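Local coordinates for protein putative acetyltransferase (PDB 3DSB) that is probably an acyltransferase of the GNAT family, transferring acyl groups other than amino-acyl groups, though its substrate is not established, at residues Ala68-Thr73 against Leu85-Val90; Ile7-Ala12 against Lys56-Thr61; Ala12-Leu17 against Gly44-Leu49. One frame throughout, in Å; residues are numbered along the deposited sequence.

Contacts 1 and 2 belong to one mixed sheet of the GNAT fold. Strand 56-62 of contact 2 and strand 65-77 of contact 1 are neighbours in it, and I70 N meets H58 O at 2.9 Å, a probable hydrogen bond; the centres of the two contacts are about 11 Å apart. Contact 3, about 12 Å from contact 2 and 13 Å from contact 1 between centres, packs helix 38-50 against the loop that leaves strand 7-11. It shares A12 with contact 2, and R10 NH1 forms a salt bridge to D16 OD2 at 2.8 Å. Contact 1 is nearest to bound trimethyl glycine, with the Q88 side chain about 6 Å away, Y57 about 9 Å and V45 about 10 Å.

Contact 1 of 3, residues Ala68-Thr73 against Leu85-Val90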
# COMPACT_ATOMS: atom_id res chain seq x y z
N ALA A 68 10.18 20.17 -8.19
CA ALA A 68 10.25 18.72 -7.91
C ALA A 68 9.11 18.29 -7.05
O ALA A 68 8.46 19.12 -6.41
CB ALA A 68 11.56 18.36 -7.24
N GLN A 69 8.84 16.99 -7.07
CA GLN A 69 7.74 16.43 -6.24
C GLN A 69 8.10 15.07 -5.71
O GLN A 69 8.89 14.34 -6.33
CB GLN A 69 6.44 16.31 -7.04
CG GLN A 69 6.49 15.32 -8.20
CD GLN A 69 5.78 13.98 -7.86
OE1 GLN A 69 4.54 13.90 -7.86
NE2 GLN A 69 6.56 12.93 -7.62
N ILE A 70 7.48 14.74 -4.59
CA ILE A 70 7.56 13.36 -4.06
C ILE A 70 6.17 13.00 -3.54
O ILE A 70 5.47 13.87 -2.97
CB ILE A 70 8.65 13.25 -2.93
CG1 ILE A 70 8.87 11.80 -2.51
CG2 ILE A 70 8.37 14.19 -1.77
CD1 ILE A 70 10.23 11.55 -1.76
N MSE A 71 5.75 11.76 -3.76
CA MSE A 71 4.40 11.30 -3.39
C MSE A 71 4.48 10.04 -2.57
O MSE A 71 5.31 9.17 -2.87
CB MSE A 71 3.54 11.02 -4.63
CG MSE A 71 2.08 10.88 -4.30
SE MSE A 71 1.51 9.04 -3.85
CE MSE A 71 0.96 8.48 -5.64
N TYR A 72 3.68 9.97 -1.51
CA TYR A 72 3.55 8.71 -0.76
C TYR A 72 2.11 8.40 -0.44
O TYR A 72 1.27 9.30 -0.34
CB TYR A 72 4.37 8.70 0.53
CG TYR A 72 4.05 9.79 1.52
CD1 TYR A 72 2.96 9.69 2.39
CD2 TYR A 72 4.84 10.94 1.59
CE1 TYR A 72 2.67 10.71 3.32
CE2 TYR A 72 4.59 11.92 2.51
CZ TYR A 72 3.50 11.83 3.37
OH TYR A 72 3.27 12.82 4.29
N THR A 73 1.86 7.10 -0.26
CA THR A 73 0.57 6.64 0.24
C THR A 73 0.81 5.92 1.58
O THR A 73 1.95 5.74 2.00
CB THR A 73 -0.07 5.65 -0.73
OG1 THR A 73 0.79 4.55 -0.93
CG2 THR A 73 -0.38 6.26 -2.10
N LEU A 85 4.65 4.17 5.47
CA LEU A 85 4.59 5.14 4.42
C LEU A 85 5.24 4.53 3.16
O LEU A 85 6.37 4.01 3.26
CB LEU A 85 5.31 6.41 4.91
CG LEU A 85 5.35 7.67 4.07
CD1 LEU A 85 5.31 8.90 4.98
CD2 LEU A 85 6.57 7.70 3.19
N TRP A 86 4.52 4.55 2.03
CA TRP A 86 5.05 3.96 0.78
C TRP A 86 5.34 5.09 -0.20
O TRP A 86 4.43 5.78 -0.65
CB TRP A 86 4.02 3.02 0.14
CG TRP A 86 3.91 1.72 0.81
CD1 TRP A 86 3.28 1.43 1.99
CD2 TRP A 86 4.57 0.50 0.39
NE1 TRP A 86 3.43 0.07 2.29
CE2 TRP A 86 4.19 -0.52 1.31
CE3 TRP A 86 5.31 0.14 -0.74
CZ2 TRP A 86 4.65 -1.85 1.19
CZ3 TRP A 86 5.78 -1.17 -0.85
CH2 TRP A 86 5.42 -2.15 0.09
N ILE A 87 6.62 5.28 -0.53
CA ILE A 87 7.00 6.33 -1.51
C ILE A 87 6.69 5.78 -2.88
O ILE A 87 7.23 4.72 -3.26
CB ILE A 87 8.50 6.70 -1.39
CG1 ILE A 87 8.77 7.30 -0.00
CG2 ILE A 87 8.93 7.65 -2.52
CD1 ILE A 87 10.25 7.50 0.30
N GLN A 88 5.88 6.49 -3.65
CA GLN A 88 5.41 6.05 -4.97
C GLN A 88 6.07 6.75 -6.13
O GLN A 88 6.11 6.22 -7.23
CB GLN A 88 3.88 6.22 -5.10
CG GLN A 88 3.08 5.50 -4.03
CD GLN A 88 3.22 3.98 -4.01
OE1 GLN A 88 3.86 3.38 -4.88
NE2 GLN A 88 2.61 3.35 -2.98
N SER A 89 6.61 7.95 -5.91
CA SER A 89 7.25 8.68 -6.99
C SER A 89 8.12 9.80 -6.47
O SER A 89 7.84 10.41 -5.45
CB SER A 89 6.18 9.31 -7.88
OG SER A 89 5.41 10.26 -7.14
N VAL A 90 9.18 10.06 -7.22
CA VAL A 90 10.02 11.25 -7.02
C VAL A 90 10.41 11.76 -8.40
O VAL A 90 10.82 10.98 -9.26
CB VAL A 90 11.32 10.93 -6.23
CG1 VAL A 90 12.08 12.23 -5.89
CG2 VAL A 90 11.09 10.08 -4.97
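The Y72 ring carries L85 on one face: CD1 sits 3.5 Å above the plane of the Y72 ring, over its centre, a CH-pi contact in which L85 crosses the tyrosine obliquely. Two flat amides are met in plane instead. Q69 NE2 donates to S89 OG at 2.9 Å along an almost straight path (177°), and Q88 NE2 donates to T73 OG1 at 3.0 Å. These groups ride on the antiparallel hairpin of strands 65-77 and 82-92 at the centre of the GNAT fold. A classic beta bulge breaks its register: Q88 and S89 both face M71, a selenomethionine, and Q88 adopts a near-helical backbone (psi -23°). M71 N reaches S89 O at 3.0 Å within the carbonyl plane, whereas Q88 N meets M71 O at 2.8 Å from above the M71 carbonyl plane. Beyond the bulge, T73 and W86 exchange two backbone hydrogen bonds, and the indole NE1 bonds E75. The two-residue side, Q88 and S89, is on strand 82-92, the fourth, beside parallel strand 119-127; in GNAT proteins a bulge there commonly accompanies splaying of these two strands to admit acyl-CoA, and here it is consistent with that role. Q88 also packs on Y125, which lines a trimethyl glycine pocket. I70 and V90 run side by side on the face covered by helix 101-115, with I70 CD1 3.6 Å from V90 CG2. On the other face the M71 chain, bent at chi2 (-89°) and chi3, swings its selenomethyl CE to 3.7 Å from Q88 CB.

Contact 2 of 3, residues Ile7-Ala12 against Lys56-Thr61; sequences IEIREA and KYHVYT
T61, V59 and Y60 lose the most surface to strand 7-11, which pairs antiparallel with them: the first two strands of the GNAT sheet, 7-11 outermost in this chain. T61 closes a hydrogen-bonded pair with E8: its N reaches E8 O at 2.9 Å, nearly along the C=O axis, and its own O accepts E8 N. The hydroxyl, set between backbone N and carbonyl carbon (chi1 68°), shares one water with E8 OE1 and R10 NE; the water donates to the glutamate and accepts from the arginine. V59 pairs with R10 in the same way, and V59 CG2 lies over one face of the guanidinium, 3.4 Å from R10 NH1. The guanidinium is held by E11 O, which R10 NH1 meets at 3.0 Å, and by a salt bridge to D16. On the face of I9 and Y60, I9 CG1 comes within 3.7 Å of Y60 CD1; I7 CG2 approaches Y60 OH to 3.3 Å. A second water joins E11 OE2 to H58 NE2, in the plane of the imidazole. I9 and Y60 rest on helix 101-115; A12 and V59 reach I20 of helix 17-32, Y57 packs on helix 38-50, and strand 65-77 continues the sheet beyond strand 56-62.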
# COMPACT_ATOMS: atom_id res chain seq x y z
N ILE A 7 13.49 28.97 -0.61
CA ILE A 7 13.41 27.58 -1.00
C ILE A 7 12.74 26.79 0.12
O ILE A 7 13.10 26.90 1.29
CB ILE A 7 14.81 27.00 -1.28
CG1 ILE A 7 15.46 27.68 -2.51
CG2 ILE A 7 14.73 25.49 -1.45
CD1 ILE A 7 16.94 27.29 -2.76
N GLU A 8 11.79 25.96 -0.26
CA GLU A 8 11.14 25.16 0.76
C GLU A 8 10.54 23.92 0.17
O GLU A 8 10.34 23.82 -1.04
CB GLU A 8 10.02 25.93 1.46
CG GLU A 8 8.77 26.19 0.65
CD GLU A 8 7.65 26.86 1.46
OE1 GLU A 8 6.64 27.25 0.86
OE2 GLU A 8 7.81 27.01 2.69
N ILE A 9 10.26 23.00 1.08
CA ILE A 9 9.42 21.86 0.75
C ILE A 9 8.10 22.10 1.47
O ILE A 9 8.08 22.45 2.66
CB ILE A 9 10.10 20.53 1.20
CG1 ILE A 9 11.36 20.23 0.37
CG2 ILE A 9 9.09 19.35 1.06
CD1 ILE A 9 12.27 19.15 0.96
N ARG A 10 7.00 21.91 0.75
CA ARG A 10 5.70 22.10 1.34
C ARG A 10 4.74 21.06 0.77
O ARG A 10 4.95 20.50 -0.31
CB ARG A 10 5.14 23.49 1.00
CG ARG A 10 5.05 23.83 -0.51
CD ARG A 10 4.13 25.04 -0.78
NE ARG A 10 4.09 25.43 -2.19
CZ ARG A 10 3.32 24.88 -3.12
NH1 ARG A 10 2.51 23.84 -2.82
NH2 ARG A 10 3.40 25.32 -4.37
N GLU A 11 3.64 20.88 1.48
CA GLU A 11 2.57 20.07 0.93
C GLU A 11 2.06 20.71 -0.36
O GLU A 11 2.01 21.95 -0.51
CB GLU A 11 1.45 19.94 1.98
CG GLU A 11 1.87 19.09 3.19
CD GLU A 11 0.75 18.80 4.21
OE1 GLU A 11 -0.40 19.23 3.97
OE2 GLU A 11 1.06 18.13 5.23
N ALA A 12 1.66 19.88 -1.32
CA ALA A 12 1.07 20.41 -2.54
C ALA A 12 -0.29 21.06 -2.27
O ALA A 12 -0.91 20.82 -1.23
CB ALA A 12 0.94 19.29 -3.60
N LYS A 56 -0.10 11.86 0.10
CA LYS A 56 0.32 13.26 0.04
C LYS A 56 1.40 13.49 -1.00
O LYS A 56 2.34 12.67 -1.12
CB LYS A 56 0.88 13.72 1.39
CG LYS A 56 0.00 13.55 2.59
CD LYS A 56 -1.07 14.59 2.72
CE LYS A 56 -1.70 14.45 4.11
NZ LYS A 56 -1.98 12.98 4.46
N TYR A 57 1.29 14.60 -1.75
CA TYR A 57 2.41 15.16 -2.49
C TYR A 57 3.07 16.23 -1.66
O TYR A 57 2.39 17.05 -1.01
CB TYR A 57 1.95 15.83 -3.78
CG TYR A 57 1.29 14.94 -4.78
CD1 TYR A 57 2.04 14.17 -5.64
CD2 TYR A 57 -0.10 15.01 -4.97
CE1 TYR A 57 1.39 13.38 -6.63
CE2 TYR A 57 -0.74 14.24 -5.91
CZ TYR A 57 0.02 13.43 -6.76
OH TYR A 57 -0.67 12.68 -7.69
N HIS A 58 4.40 16.27 -1.74
CA HIS A 58 5.18 17.43 -1.31
C HIS A 58 5.94 17.92 -2.53
O HIS A 58 6.39 17.11 -3.37
CB HIS A 58 6.17 17.08 -0.18
CG HIS A 58 5.51 16.77 1.12
ND1 HIS A 58 4.92 15.54 1.38
CD2 HIS A 58 5.29 17.53 2.22
CE1 HIS A 58 4.40 15.56 2.60
NE2 HIS A 58 4.60 16.75 3.13
N VAL A 59 6.11 19.23 -2.61
CA VAL A 59 6.84 19.83 -3.70
C VAL A 59 7.98 20.68 -3.15
O VAL A 59 7.90 21.25 -2.03
CB VAL A 59 5.90 20.72 -4.57
CG1 VAL A 59 4.93 19.85 -5.35
CG2 VAL A 59 5.11 21.77 -3.71
N TYR A 60 9.04 20.70 -3.95
CA TYR A 60 10.22 21.55 -3.69
C TYR A 60 10.07 22.81 -4.54
O TYR A 60 9.84 22.72 -5.73
CB TYR A 60 11.46 20.76 -4.07
CG TYR A 60 12.79 21.37 -3.67
CD1 TYR A 60 13.50 20.85 -2.58
CD2 TYR A 60 13.35 22.40 -4.41
CE1 TYR A 60 14.75 21.39 -2.21
CE2 TYR A 60 14.58 22.92 -4.07
CZ TYR A 60 15.27 22.41 -2.99
OH TYR A 60 16.49 22.95 -2.68
N THR A 61 10.10 23.98 -3.88
CA THR A 61 9.88 25.23 -4.62
C THR A 61 11.05 26.18 -4.46
O THR A 61 11.73 26.20 -3.42
CB THR A 61 8.56 25.96 -4.17
OG1 THR A 61 8.70 26.44 -2.83
CG2 THR A 61 7.36 25.00 -4.24
O HOH W 1 6.25 27.25 -1.90
O HOH W 2 3.99 17.54 5.58

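Contact 3 of 3, residues Ala12-Leu17 against Gly44-Leu49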
# COMPACT_ATOMS: atom_id res chain seq x y z
N ALA A 12 1.66 19.88 -1.32
CA ALA A 12 1.07 20.41 -2.54
C ALA A 12 -0.29 21.06 -2.27
O ALA A 12 -0.91 20.82 -1.23
CB ALA A 12 0.94 19.29 -3.60
N ARG A 13 -0.71 21.89 -3.22
CA ARG A 13 -2.01 22.59 -3.24
C ARG A 13 -2.70 22.31 -4.57
O ARG A 13 -2.04 21.86 -5.53
CB ARG A 13 -1.78 24.12 -3.08
CG ARG A 13 -0.99 24.51 -1.83
CD ARG A 13 -1.02 26.00 -1.59
NE ARG A 13 -0.10 26.76 -2.45
CZ ARG A 13 0.98 27.43 -2.02
NH1 ARG A 13 1.36 27.42 -0.75
NH2 ARG A 13 1.71 28.11 -2.89
N MSE A 14 -4.01 22.59 -4.66
CA MSE A 14 -4.74 22.35 -5.91
C MSE A 14 -4.14 23.09 -7.11
O MSE A 14 -4.16 22.58 -8.23
CB MSE A 14 -6.24 22.68 -5.76
CG MSE A 14 -7.09 22.35 -7.00
SE MSE A 14 -6.98 20.47 -7.58
CE MSE A 14 -7.53 19.68 -5.92
N ASP A 15 -3.58 24.29 -6.89
CA ASP A 15 -2.90 25.02 -7.97
C ASP A 15 -1.69 24.32 -8.58
O ASP A 15 -1.25 24.68 -9.66
CB ASP A 15 -2.46 26.41 -7.50
CG ASP A 15 -3.55 27.44 -7.67
OD1 ASP A 15 -3.23 28.65 -7.57
OD2 ASP A 15 -4.71 27.05 -7.95
N ASP A 16 -1.15 23.33 -7.87
CA ASP A 16 -0.01 22.58 -8.36
C ASP A 16 -0.42 21.44 -9.31
O ASP A 16 0.46 20.74 -9.86
CB ASP A 16 0.70 21.94 -7.19
CG ASP A 16 1.28 22.94 -6.20
OD1 ASP A 16 1.79 24.01 -6.64
OD2 ASP A 16 1.26 22.60 -5.00
N LEU A 17 -1.71 21.24 -9.51
CA LEU A 17 -2.21 20.12 -10.32
C LEU A 17 -1.50 19.98 -11.66
O LEU A 17 -1.03 18.91 -12.02
CB LEU A 17 -3.73 20.24 -10.56
CG LEU A 17 -4.36 19.27 -11.59
CD1 LEU A 17 -4.26 17.82 -11.11
CD2 LEU A 17 -5.82 19.57 -11.87
N GLY A 44 -6.40 11.39 -11.61
CA GLY A 44 -5.78 10.71 -10.48
C GLY A 44 -5.03 11.66 -9.57
O GLY A 44 -5.01 11.48 -8.36
N VAL A 45 -4.30 12.62 -10.15
CA VAL A 45 -3.57 13.59 -9.32
C VAL A 45 -4.57 14.48 -8.56
O VAL A 45 -4.42 14.73 -7.37
CB VAL A 45 -2.67 14.47 -10.20
CG1 VAL A 45 -2.03 15.62 -9.38
CG2 VAL A 45 -1.59 13.60 -10.81
N LYS A 46 -5.60 14.96 -9.27
CA LYS A 46 -6.63 15.80 -8.61
C LYS A 46 -7.25 15.04 -7.43
O LYS A 46 -7.46 15.61 -6.33
CB LYS A 46 -7.71 16.21 -9.62
CG LYS A 46 -8.79 17.09 -9.01
CD LYS A 46 -9.93 17.26 -10.02
CE LYS A 46 -10.91 18.31 -9.52
NZ LYS A 46 -11.91 18.64 -10.58
N ALA A 47 -7.59 13.77 -7.65
CA ALA A 47 -8.27 13.02 -6.60
C ALA A 47 -7.37 12.95 -5.37
O ALA A 47 -7.83 13.09 -4.23
CB ALA A 47 -8.65 11.60 -7.08
N LEU A 48 -6.07 12.74 -5.59
CA LEU A 48 -5.15 12.67 -4.48
C LEU A 48 -5.02 14.04 -3.80
O LEU A 48 -5.04 14.13 -2.57
CB LEU A 48 -3.80 12.14 -5.00
CG LEU A 48 -2.82 11.47 -4.05
CD1 LEU A 48 -1.76 10.74 -4.89
CD2 LEU A 48 -2.18 12.50 -3.15
N LEU A 49 -4.91 15.11 -4.59
CA LEU A 49 -4.81 16.47 -4.00
C LEU A 49 -6.00 16.80 -3.11
O LEU A 49 -5.85 17.54 -2.12
CB LEU A 49 -4.62 17.53 -5.08
CG LEU A 49 -3.24 17.53 -5.77
CD1 LEU A 49 -3.31 18.38 -7.03
CD2 LEU A 49 -2.15 18.06 -4.86
O HOH W 3 -4.06 19.65 -1.63
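L49 points from helix 38-50 of the GNAT fold into the turn that joins strand 7-11 to helix 17-32, and its two methyls spread along that turn, both passing R13 O. With CG anti to the carbonyl carbon (chi1 -71°), one prong, CD2, touches A12 CB at 3.6 Å, while the other, CD1, lies against the CA and CB of L17. In L17, CG is anti to the backbone N (chi1 169°), and the side chain crosses V45 obliquely, with L17 CD1 3.6 Å from V45 CG1 and close above the helix backbone at K46 N. M14, a selenomethionine, arrives obliquely from the solvent side. Its chain is bent at chi2 and chi3, curling CE back to 3.7 Å from L49 CB and laying SE beside K46 CG at 4.1 Å. The grip between the segments is thus apolar, with a single water that donates to L49 O and, weakly, to A12 O. G44 O of the same helix accepts a hydrogen bond from W76 of the second subunit. The 3-10 turn at 14-16 is fastened from within: R13 N donates at 2.7 Å, from above the carboxylate plane, to D16 OD2, which also salt-bridges R10 NH1.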